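Local structure of MYB proto-oncogene protein (Mus musculus, 1GVD) at residues G4-E9 with K34-K39; E9-L14 with N47-E52; K24-I29 with E43-H48. The protein probably binds DNA as a Myb-type transcription regulator, represented by the second helix-turn-helix repeat of its DNA-binding region. The protein carries 1 engineered substitution. All coordinates share one frame; numbering follows the deposited sequence.

Interaction 1: residues G4-E9 with K34-K39; sequences GPWTKE and KGRIGK. With SO4 (sulfate ion), chain C.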
loop_
_atom_site.group_PDB
_atom_site.type_symbol
_atom_site.label_atom_id
_atom_site.label_comp_id
_atom_site.label_asym_id
_atom_site.label_seq_id
_atom_site.Cartn_x
_atom_site.Cartn_y
_atom_site.Cartn_z
ATOM N N GLY A 4 11.042 2.884 5.048
ATOM C CA GLY A 4 11.341 1.512 5.405
ATOM C C GLY A 4 10.132 0.864 6.049
ATOM O O GLY A 4 9.166 0.534 5.361
ATOM N N PRO A 5 10.151 0.672 7.377
ATOM C CA PRO A 5 9.032 0.054 8.093
ATOM C C PRO A 5 7.724 0.812 7.886
ATOM O O PRO A 5 7.715 2.037 7.768
ATOM C CB PRO A 5 9.489 0.098 9.549
ATOM C CG PRO A 5 10.978 0.017 9.436
ATOM C CD PRO A 5 11.262 0.963 8.300
ATOM N N TRP A 6 6.624 0.071 7.836
ATOM C CA TRP A 6 5.304 0.662 7.660
ATOM C C TRP A 6 4.724 1.096 8.998
ATOM O O TRP A 6 4.853 0.387 9.997
ATOM C CB TRP A 6 4.346 -0.350 7.028
ATOM C CG TRP A 6 4.590 -0.589 5.582
ATOM C CD1 TRP A 6 5.626 -1.278 5.024
ATOM C CD2 TRP A 6 3.794 -0.110 4.496
ATOM N NE1 TRP A 6 5.527 -1.256 3.655
ATOM C CE2 TRP A 6 4.410 -0.545 3.302
ATOM C CE3 TRP A 6 2.619 0.648 4.417
ATOM C CZ2 TRP A 6 3.890 -0.246 2.038
ATOM C CZ3 TRP A 6 2.100 0.944 3.160
ATOM C CH2 TRP A 6 2.737 0.497 1.988
ATOM N N THR A 7 4.093 2.264 9.014
ATOM C CA THR A 7 3.452 2.763 10.224
ATOM C C THR A 7 1.985 2.345 10.182
ATOM O O THR A 7 1.459 1.983 9.122
ATOM C CB THR A 7 3.499 4.294 10.307
ATOM O OG1 THR A 7 2.781 4.849 9.197
ATOM C CG2 THR A 7 4.936 4.789 10.288
ATOM N N LYS A 8 1.326 2.395 11.332
ATOM C CA LYS A 8 -0.081 2.036 11.416
ATOM C C LYS A 8 -0.915 2.990 10.567
ATOM O O LYS A 8 -1.946 2.601 10.017
ATOM C CB LYS A 8 -0.555 2.089 12.872
ATOM C CG LYS A 8 0.208 1.161 13.801
ATOM C CD LYS A 8 -0.221 1.356 15.248
ATOM C CE LYS A 8 0.579 0.465 16.184
ATOM N NZ LYS A 8 0.187 0.664 17.606
ATOM N N GLU A 9 -0.470 4.241 10.459
ATOM C CA GLU A 9 -1.192 5.227 9.665
ATOM C C GLU A 9 -1.126 4.858 8.185
ATOM O O GLU A 9 -2.119 4.973 7.464
ATOM C CB GLU A 9 -0.619 6.634 9.895
ATOM C CG GLU A 9 -0.864 7.187 11.302
ATOM C CD GLU A 9 0.071 6.608 12.353
ATOM O OE1 GLU A 9 -0.275 6.676 13.554
ATOM O OE2 GLU A 9 1.154 6.103 11.997
ATOM N N LYS A 34 3.311 8.775 0.248
ATOM C CA LYS A 34 4.639 9.370 0.196
ATOM C C LYS A 34 5.732 8.355 0.527
ATOM O O LYS A 34 5.638 7.635 1.519
ATOM C CB LYS A 34 4.710 10.535 1.187
ATOM C CG LYS A 34 5.875 11.484 0.976
ATOM C CD LYS A 34 5.667 12.336 -0.265
ATOM C CE LYS A 34 6.770 13.368 -0.416
ATOM N NZ LYS A 34 6.547 14.250 -1.594
ATOM N N GLY A 35 6.761 8.295 -0.314
ATOM C CA GLY A 35 7.867 7.386 -0.066
ATOM C C GLY A 35 7.642 5.913 -0.353
ATOM O O GLY A 35 8.423 5.073 0.091
ATOM N N ARG A 36 6.582 5.595 -1.090
ATOM C CA ARG A 36 6.281 4.205 -1.432
ATOM C C ARG A 36 6.143 4.018 -2.936
ATOM O O ARG A 36 5.701 4.926 -3.642
ATOM C CB ARG A 36 4.966 3.754 -0.781
ATOM C CG ARG A 36 4.947 3.773 0.735
ATOM C CD ARG A 36 5.949 2.805 1.327
ATOM N NE ARG A 36 5.943 2.873 2.785
ATOM C CZ ARG A 36 6.807 2.238 3.568
ATOM N NH1 ARG A 36 7.755 1.474 3.036
ATOM N NH2 ARG A 36 6.731 2.377 4.882
ATOM N N ILE A 37 6.526 2.841 -3.420
ATOM C CA ILE A 37 6.380 2.523 -4.835
ATOM C C ILE A 37 5.346 1.403 -4.927
ATOM O O ILE A 37 5.039 0.746 -3.929
ATOM C CB ILE A 37 7.709 2.061 -5.482
ATOM C CG1 ILE A 37 8.243 0.812 -4.782
ATOM C CG2 ILE A 37 8.722 3.194 -5.432
ATOM C CD1 ILE A 37 9.515 0.256 -5.406
ATOM N N GLY A 38 4.814 1.193 -6.125
ATOM C CA GLY A 38 3.797 0.177 -6.325
ATOM C C GLY A 38 4.066 -1.201 -5.748
ATOM O O GLY A 38 3.206 -1.767 -5.073
ATOM N N LYS A 39 5.248 -1.756 -6.003
ATOM C CA LYS A 39 5.547 -3.091 -5.502
ATOM C C LYS A 39 5.535 -3.192 -3.981
ATOM O O LYS A 39 5.181 -4.234 -3.433
ATOM C CB LYS A 39 6.887 -3.596 -6.055
ATOM C CG LYS A 39 8.105 -2.806 -5.629
ATOM C CD LYS A 39 9.390 -3.452 -6.143
ATOM C CE LYS A 39 9.429 -3.489 -7.664
ATOM N NZ LYS A 39 10.676 -4.126 -8.177
HETATM S S SO4 C . 7.772 10.297 -3.132
HETATM O O1 SO4 C . 8.564 9.053 -3.172
HETATM O O2 SO4 C . 7.744 10.905 -4.476
HETATM O O3 SO4 C . 6.394 9.990 -2.704
HETATM O O4 SO4 C . 8.383 11.241 -2.179
#

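Interaction 2: residues E9-L14 with N47-E52; sequences EEDQRL and NHLNPE. Engineered in segment 9-14: Leu14 (natural residue Val).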
loop_
_atom_site.group_PDB
_atom_site.type_symbol
_atom_site.label_atom_id
_atom_site.label_comp_id
_atom_site.label_asym_id
_atom_site.label_seq_id
_atom_site.Cartn_x
_atom_site.Cartn_y
_atom_site.Cartn_z
ATOM N N GLU A 9 -0.470 4.241 10.459
ATOM C CA GLU A 9 -1.192 5.227 9.665
ATOM C C GLU A 9 -1.126 4.858 8.185
ATOM O O GLU A 9 -2.119 4.973 7.464
ATOM C CB GLU A 9 -0.619 6.634 9.895
ATOM C CG GLU A 9 -0.864 7.187 11.302
ATOM C CD GLU A 9 0.071 6.608 12.353
ATOM O OE1 GLU A 9 -0.275 6.676 13.554
ATOM O OE2 GLU A 9 1.154 6.103 11.997
ATOM N N GLU A 10 0.044 4.413 7.733
ATOM C CA GLU A 10 0.200 4.008 6.341
ATOM C C GLU A 10 -0.656 2.788 6.039
ATOM O O GLU A 10 -1.289 2.716 4.989
ATOM C CB GLU A 10 1.651 3.658 6.032
ATOM C CG GLU A 10 2.566 4.835 5.830
ATOM C CD GLU A 10 3.937 4.386 5.386
ATOM O OE1 GLU A 10 4.647 3.759 6.197
ATOM O OE2 GLU A 10 4.295 4.643 4.218
ATOM N N ASP A 11 -0.659 1.819 6.947
ATOM C CA ASP A 11 -1.452 0.611 6.748
ATOM C C ASP A 11 -2.928 0.963 6.603
ATOM O O ASP A 11 -3.625 0.415 5.745
ATOM C CB ASP A 11 -1.284 -0.362 7.925
ATOM C CG ASP A 11 0.022 -1.136 7.879
ATOM O OD1 ASP A 11 0.618 -1.274 6.790
ATOM O OD2 ASP A 11 0.447 -1.632 8.946
ATOM N N GLN A 12 -3.412 1.878 7.438
ATOM C CA GLN A 12 -4.810 2.270 7.364
ATOM C C GLN A 12 -5.110 2.951 6.032
ATOM O O GLN A 12 -6.148 2.698 5.420
ATOM C CB GLN A 12 -5.170 3.202 8.522
ATOM C CG GLN A 12 -6.658 3.507 8.604
ATOM C CD GLN A 12 -7.494 2.265 8.851
ATOM O OE1 GLN A 12 -7.457 1.682 9.935
ATOM N NE2 GLN A 12 -8.246 1.848 7.840
ATOM N N ARG A 13 -4.210 3.818 5.580
ATOM C CA ARG A 13 -4.410 4.493 4.301
ATOM C C ARG A 13 -4.396 3.487 3.150
ATOM O O ARG A 13 -5.191 3.599 2.214
ATOM C CB ARG A 13 -3.329 5.554 4.072
ATOM C CG ARG A 13 -3.366 6.705 5.068
ATOM C CD ARG A 13 -2.150 7.611 4.914
ATOM N NE ARG A 13 -2.089 8.251 3.601
ATOM C CZ ARG A 13 -2.905 9.220 3.201
ATOM N NH1 ARG A 13 -3.851 9.673 4.011
ATOM N NH2 ARG A 13 -2.776 9.738 1.987
ATOM N N LEU A 14 -3.508 2.501 3.221
ATOM C CA LEU A 14 -3.429 1.496 2.169
ATOM C C LEU A 14 -4.733 0.711 2.094
ATOM O O LEU A 14 -5.215 0.408 1.006
ATOM C CB LEU A 14 -2.247 0.554 2.415
ATOM C CG LEU A 14 -2.036 -0.550 1.373
ATOM C CD1 LEU A 14 -1.892 0.053 -0.013
ATOM C CD2 LEU A 14 -0.801 -1.357 1.739
ATOM N N ASN A 47 1.119 -9.802 1.887
ATOM C CA ASN A 47 1.817 -10.469 2.981
ATOM C C ASN A 47 1.366 -10.125 4.386
ATOM O O ASN A 47 1.493 -10.946 5.300
ATOM C CB ASN A 47 3.323 -10.207 2.896
ATOM C CG ASN A 47 3.968 -10.893 1.715
ATOM O OD1 ASN A 47 3.585 -12.001 1.342
ATOM N ND2 ASN A 47 4.968 -10.247 1.130
ATOM N N HIS A 48 0.828 -8.928 4.573
ATOM C CA HIS A 48 0.445 -8.518 5.913
ATOM C C HIS A 48 -1.004 -8.115 6.148
ATOM O O HIS A 48 -1.615 -8.551 7.122
ATOM C CB HIS A 48 1.389 -7.392 6.355
ATOM C CG HIS A 48 1.089 -6.840 7.714
ATOM N ND1 HIS A 48 0.011 -6.019 7.964
ATOM C CD2 HIS A 48 1.725 -6.998 8.899
ATOM C CE1 HIS A 48 -0.005 -5.694 9.245
ATOM N NE2 HIS A 48 1.025 -6.275 9.834
ATOM N N LEU A 49 -1.569 -7.303 5.263
ATOM C CA LEU A 49 -2.936 -6.844 5.469
ATOM C C LEU A 49 -4.047 -7.780 5.009
ATOM O O LEU A 49 -5.117 -7.810 5.619
ATOM C CB LEU A 49 -3.118 -5.467 4.825
ATOM C CG LEU A 49 -2.146 -4.398 5.330
ATOM C CD1 LEU A 49 -2.354 -3.112 4.550
ATOM C CD2 LEU A 49 -2.359 -4.164 6.819
ATOM N N ASN A 50 -3.804 -8.541 3.946
ATOM C CA ASN A 50 -4.817 -9.455 3.420
ATOM C C ASN A 50 -4.179 -10.778 3.013
ATOM O O ASN A 50 -4.205 -11.157 1.841
ATOM C CB ASN A 50 -5.506 -8.824 2.204
ATOM C CG ASN A 50 -6.735 -9.598 1.760
ATOM O OD1 ASN A 50 -7.645 -9.837 2.551
ATOM N ND2 ASN A 50 -6.772 -9.980 0.490
ATOM N N PRO A 51 -3.601 -11.501 3.980
ATOM C CA PRO A 51 -2.954 -12.787 3.703
ATOM C C PRO A 51 -3.925 -13.873 3.255
ATOM O O PRO A 51 -5.112 -13.832 3.580
ATOM C CB PRO A 51 -2.285 -13.121 5.030
ATOM C CG PRO A 51 -3.240 -12.549 6.025
ATOM C CD PRO A 51 -3.565 -11.200 5.423
ATOM N N GLU A 52 -3.408 -14.842 2.507
ATOM C CA GLU A 52 -4.217 -15.949 2.009
ATOM C C GLU A 52 -4.625 -16.859 3.166
ATOM O O GLU A 52 -4.036 -16.725 4.259
ATOM C CB GLU A 52 -3.416 -16.746 0.974
ATOM C CG GLU A 52 -4.161 -17.916 0.355
ATOM C CD GLU A 52 -3.342 -18.627 -0.705
ATOM O OE1 GLU A 52 -2.216 -19.068 -0.392
ATOM O OE2 GLU A 52 -3.825 -18.745 -1.852
ATOM O OXT GLU A 52 -5.523 -17.704 2.964
#

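Interaction 3: residues K24-I29 with E43-H48; sequences KRWSVI and ERWHNH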
loop_
_atom_site.group_PDB
_atom_site.type_symbol
_atom_site.label_atom_id
_atom_site.label_comp_id
_atom_site.label_asym_id
_atom_site.label_seq_id
_atom_site.Cartn_x
_atom_site.Cartn_y
_atom_site.Cartn_z
ATOM N N LYS A 24 -5.095 -4.176 -8.037
ATOM C CA LYS A 24 -4.356 -4.324 -9.288
ATOM C C LYS A 24 -3.761 -3.014 -9.799
ATOM O O LYS A 24 -2.933 -3.015 -10.706
ATOM C CB LYS A 24 -5.258 -4.927 -10.372
ATOM C CG LYS A 24 -5.703 -6.356 -10.091
ATOM C CD LYS A 24 -6.493 -6.944 -11.255
ATOM C CE LYS A 24 -5.621 -7.173 -12.485
ATOM N NZ LYS A 24 -5.094 -5.915 -13.084
ATOM N N ARG A 25 -4.176 -1.900 -9.204
ATOM C CA ARG A 25 -3.708 -0.577 -9.616
ATOM C C ARG A 25 -2.652 -0.032 -8.652
ATOM O O ARG A 25 -2.782 1.068 -8.120
ATOM C CB ARG A 25 -4.908 0.365 -9.663
ATOM C CG ARG A 25 -5.959 -0.045 -10.684
ATOM C CD ARG A 25 -7.108 0.953 -10.772
ATOM N NE ARG A 25 -7.978 0.612 -11.895
ATOM C CZ ARG A 25 -8.950 -0.294 -11.850
ATOM N NH1 ARG A 25 -9.206 -0.952 -10.729
ATOM N NH2 ARG A 25 -9.643 -0.573 -12.947
ATOM N N TRP A 26 -1.619 -0.835 -8.413
ATOM C CA TRP A 26 -0.578 -0.475 -7.463
ATOM C C TRP A 26 0.140 0.838 -7.726
ATOM O O TRP A 26 0.487 1.544 -6.783
ATOM C CB TRP A 26 0.432 -1.618 -7.352
ATOM C CG TRP A 26 -0.220 -2.900 -6.944
ATOM C CD1 TRP A 26 -0.300 -4.050 -7.674
ATOM C CD2 TRP A 26 -0.929 -3.151 -5.724
ATOM N NE1 TRP A 26 -1.016 -4.999 -6.988
ATOM C CE2 TRP A 26 -1.415 -4.476 -5.787
ATOM C CE3 TRP A 26 -1.204 -2.384 -4.582
ATOM C CZ2 TRP A 26 -2.164 -5.055 -4.751
ATOM C CZ3 TRP A 26 -1.948 -2.961 -3.549
ATOM C CH2 TRP A 26 -2.418 -4.282 -3.644
ATOM N N SER A 27 0.362 1.173 -8.993
ATOM C CA SER A 27 1.041 2.422 -9.325
ATOM C C SER A 27 0.205 3.632 -8.909
ATOM O O SER A 27 0.736 4.612 -8.384
ATOM C CB SER A 27 1.337 2.488 -10.827
ATOM O OG SER A 27 2.228 1.456 -11.210
ATOM N N VAL A 28 -1.102 3.557 -9.135
ATOM C CA VAL A 28 -2.004 4.645 -8.776
ATOM C C VAL A 28 -2.098 4.751 -7.254
ATOM O O VAL A 28 -2.090 5.844 -6.691
ATOM C CB VAL A 28 -3.416 4.410 -9.354
ATOM C CG1 VAL A 28 -4.311 5.599 -9.047
ATOM C CG2 VAL A 28 -3.329 4.182 -10.853
ATOM N N ILE A 29 -2.186 3.602 -6.594
ATOM C CA ILE A 29 -2.264 3.564 -5.139
ATOM C C ILE A 29 -1.016 4.190 -4.512
ATOM O O ILE A 29 -1.119 5.012 -3.604
ATOM C CB ILE A 29 -2.435 2.104 -4.651
ATOM C CG1 ILE A 29 -3.862 1.642 -4.947
ATOM C CG2 ILE A 29 -2.111 1.987 -3.158
ATOM C CD1 ILE A 29 -4.124 0.179 -4.637
ATOM N N GLU A 43 3.140 -5.849 -1.934
ATOM C CA GLU A 43 3.652 -6.794 -0.955
ATOM C C GLU A 43 3.057 -6.604 0.439
ATOM O O GLU A 43 2.760 -7.580 1.130
ATOM C CB GLU A 43 5.179 -6.718 -0.913
ATOM C CG GLU A 43 5.820 -7.174 -2.215
ATOM C CD GLU A 43 5.357 -8.560 -2.625
ATOM O OE1 GLU A 43 4.724 -8.695 -3.695
ATOM O OE2 GLU A 43 5.618 -9.517 -1.871
ATOM N N ARG A 44 2.855 -5.356 0.849
ATOM C CA ARG A 44 2.280 -5.092 2.162
ATOM C C ARG A 44 0.859 -5.653 2.214
ATOM O O ARG A 44 0.446 -6.237 3.217
ATOM C CB ARG A 44 2.265 -3.585 2.440
ATOM C CG ARG A 44 1.849 -3.210 3.859
ATOM C CD ARG A 44 2.833 -3.733 4.887
ATOM N NE ARG A 44 2.462 -3.344 6.245
ATOM C CZ ARG A 44 3.084 -3.774 7.337
ATOM N NH1 ARG A 44 4.110 -4.610 7.230
ATOM N NH2 ARG A 44 2.688 -3.361 8.533
ATOM N N TRP A 45 0.119 -5.490 1.122
ATOM C CA TRP A 45 -1.242 -5.992 1.056
ATOM C C TRP A 45 -1.304 -7.520 1.098
ATOM O O TRP A 45 -1.998 -8.091 1.932
ATOM C CB TRP A 45 -1.927 -5.468 -0.214
ATOM C CG TRP A 45 -3.287 -6.051 -0.459
ATOM C CD1 TRP A 45 -3.610 -7.028 -1.355
ATOM C CD2 TRP A 45 -4.503 -5.708 0.217
ATOM N NE1 TRP A 45 -4.952 -7.315 -1.283
ATOM C CE2 TRP A 45 -5.525 -6.520 -0.327
ATOM C CE3 TRP A 45 -4.830 -4.796 1.230
ATOM C CZ2 TRP A 45 -6.853 -6.446 0.109
ATOM C CZ3 TRP A 45 -6.154 -4.724 1.663
ATOM C CH2 TRP A 45 -7.145 -5.547 1.100
ATOM N N HIS A 46 -0.572 -8.189 0.217
ATOM C CA HIS A 46 -0.618 -9.644 0.182
ATOM C C HIS A 46 0.043 -10.364 1.348
ATOM O O HIS A 46 -0.425 -11.426 1.762
ATOM C CB HIS A 46 -0.016 -10.161 -1.126
ATOM C CG HIS A 46 -0.821 -9.806 -2.335
ATOM N ND1 HIS A 46 -2.152 -10.144 -2.467
ATOM C CD2 HIS A 46 -0.487 -9.141 -3.465
ATOM C CE1 HIS A 46 -2.601 -9.701 -3.629
ATOM N NE2 HIS A 46 -1.611 -9.088 -4.253
ATOM N N ASN A 47 1.119 -9.802 1.887
ATOM C CA ASN A 47 1.817 -10.469 2.981
ATOM C C ASN A 47 1.366 -10.125 4.386
ATOM O O ASN A 47 1.493 -10.946 5.300
ATOM C CB ASN A 47 3.323 -10.207 2.896
ATOM C CG ASN A 47 3.968 -10.893 1.715
ATOM O OD1 ASN A 47 3.585 -12.001 1.342
ATOM N ND2 ASN A 47 4.968 -10.247 1.130
ATOM N N HIS A 48 0.828 -8.928 4.573
ATOM C CA HIS A 48 0.445 -8.518 5.913
ATOM C C HIS A 48 -1.004 -8.115 6.148
ATOM O O HIS A 48 -1.615 -8.551 7.122
ATOM C CB HIS A 48 1.389 -7.392 6.355
ATOM C CG HIS A 48 1.089 -6.840 7.714
ATOM N ND1 HIS A 48 0.011 -6.019 7.964
ATOM C CD2 HIS A 48 1.725 -6.998 8.899
ATOM C CE1 HIS A 48 -0.005 -5.694 9.245
ATOM N NE2 HIS A 48 1.025 -6.275 9.834
#

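Interaction 1: residues G4-E9 with K34-K39
Trp6 is the first of the three regularly spaced tryptophans that mark a Myb repeat, and its indole is the platform on which Arg36 lies. Arg36 comes from the loop leading into helix 38-49, the helix that by family analogy enters the DNA major groove. Its guanidinium rests flat on the indole, the two planes only 5° apart. The stack is also a cation-pi contact, since Arg36 CZ stands 3.7 Å from the centroid of the five-membered ring of Trp6, over the face. Nearer the arginine backbone, Arg36 CD passes 3.7 Å from Trp6 CZ2 and makes an off-centre CH-pi contact with the six-membered ring. A bend at chi2 (-63°), followed by an extended chi3, lays CD, NE and CZ along the indole in that order.

The outer edge of the guanidinium is held by backbone carbonyls. NH1 and NH2 of Arg36 grip a single acceptor end-on, Gly4 O, at 2.9 and 3.1 Å respectively. Both nitrogens approach from the same face of that carbonyl, NH2 standing 57° out of its plane, whereas the oxygen itself lies in the guanidinium plane. NH2 adds a weak hydrogen bond to Pro5 O at 3.1 Å. Glu10, on helix 8-21, completes the arrangement through a salt bridge from OE2 to Arg36 NE, and would be expected to balance the charge of this buried arginine. With one face stacked and the edge bonded on two sides, the guanidinium has little freedom to rotate, and the N-terminal arm is pinned to the loop. Beside Arg36, Gly35 N gives a nearly straight 3.0 Å hydrogen bond to O3 of a sulfate probably taken from the crystallisation liquor.

Interaction 2: residues E9-L14 with N47-E52
Leu49 reaches from the last turn of helix 38-49 to Asp11 and Leu14 on helix 8-21, a leucine bridge between the first and third helices of the Myb repeat. From its CB, which points toward the opposing helix, CG is turned away from the residue's own carbonyl carbon (chi1 -57°), and this sends both methyl groups across the gap. CD1 makes the closest contact. It packs 3.7 Å from Leu14 CD2 and, roughly at right angles to that direction, lies 3.9 Å from Asp11 O. The second branch, CD2, borders the CB-CG bond and OD1 of Asp11, coming to 4.0 Å from Asp11 CG and 4.1 Å from Asp11 CB.

Leu14 is an engineered residue, valine in the natural protein, so this methyl-to-methyl contact describes the variant. Its CG stands anti to the backbone N (chi1 -179°), and CD2 is the branch that meets Leu49.

No hydrogen bond crosses between the two segments. The carboxylate of Asp11 is directed instead to Arg44, earlier on helix 38-49, in a salt bridge from OD1 to NE. That bridge holds the carboxylate whose carbon and OD1 the Leu49 methyls border. His48 approaches OD2 loosely, and because it has two conformers little rests on that approach. The contact sits where the beginning of helix 8-21 faces the end of helix 38-49, with Trp6 and Leu33 flanking Leu14 from the adjoining loops.

Interaction 3: residues K24-I29 with E43-H48
Trp26 and Trp45, the second and third of the regularly spaced tryptophans of a Myb repeat, meet where the short helix 26-30 faces helix 38-49. The two helices form the helix-turn-helix of the repeat. Their backbones stand well apart here, the closest pair of CA atoms, those of Trp26 and Glu43, being 10.0 Å from each other, and large side chains fill the interval.

The tight part is one corner of an indole. Trp26 CH2, the outermost carbon of the six-membered ring, comes to 3.7 Å from Trp45 CB and to the same distance from Trp45 CG. Trp45 CD1 follows at 3.8 Å from this carbon. The rings themselves meet obliquely, with planes 47° apart and centroids of the six-membered ring of Trp26 and the five-membered ring of Trp45 separated by 5.6 Å, so the pair is neither a stack nor an edge-to-face contact. Trp45 has CG anti to its own backbone N (chi1 173°), which carries the indole off the helix toward Val18 and Pro23. The corner of Trp26 thus lands on the root of the Trp45 side chain. Trp26 also leans on Cys41 and Arg42 of helix 38-49.

Toward solvent the packing is looser. The exposed His46 brings NE2 only to 4.1 Å from Trp26 CZ2, again at an oblique angle. One face of its imidazole takes Trp45 CD1 near the rim, the carbon standing 3.6 Å above the ring plane. Each of the three aromatic side chains therefore touches the other two, with the imidazole at the outer border. No hydrogen bond links the segments, so shape and dispersion hold the tryptophan pair together and no polar bond fixes the direction of their meeting.

In the fold
All three contacts engage helix 38-49 or the loop leading into it, so the putative recognition helix is held from its approach to its end: interaction 1 before its start, interaction 3 on the face toward helix 26-30, interaction 2 at its end against helix 8-21. Interactions 1 and 2 are partly buried, whereas interaction 3 is a surface contact. The chemistry differs accordingly: a buried guanidinium stacked on an indole and bonded at its edge to carbonyls and a glutamate, leucine methyls against a leucine and an aspartate, and oblique aromatic packing. Beyond the salt bridges, Arg44 NE packs on the Trp6 face opposite Arg36, linking 1 to 3, and Leu14 CD1 packs on Ile29 CG2.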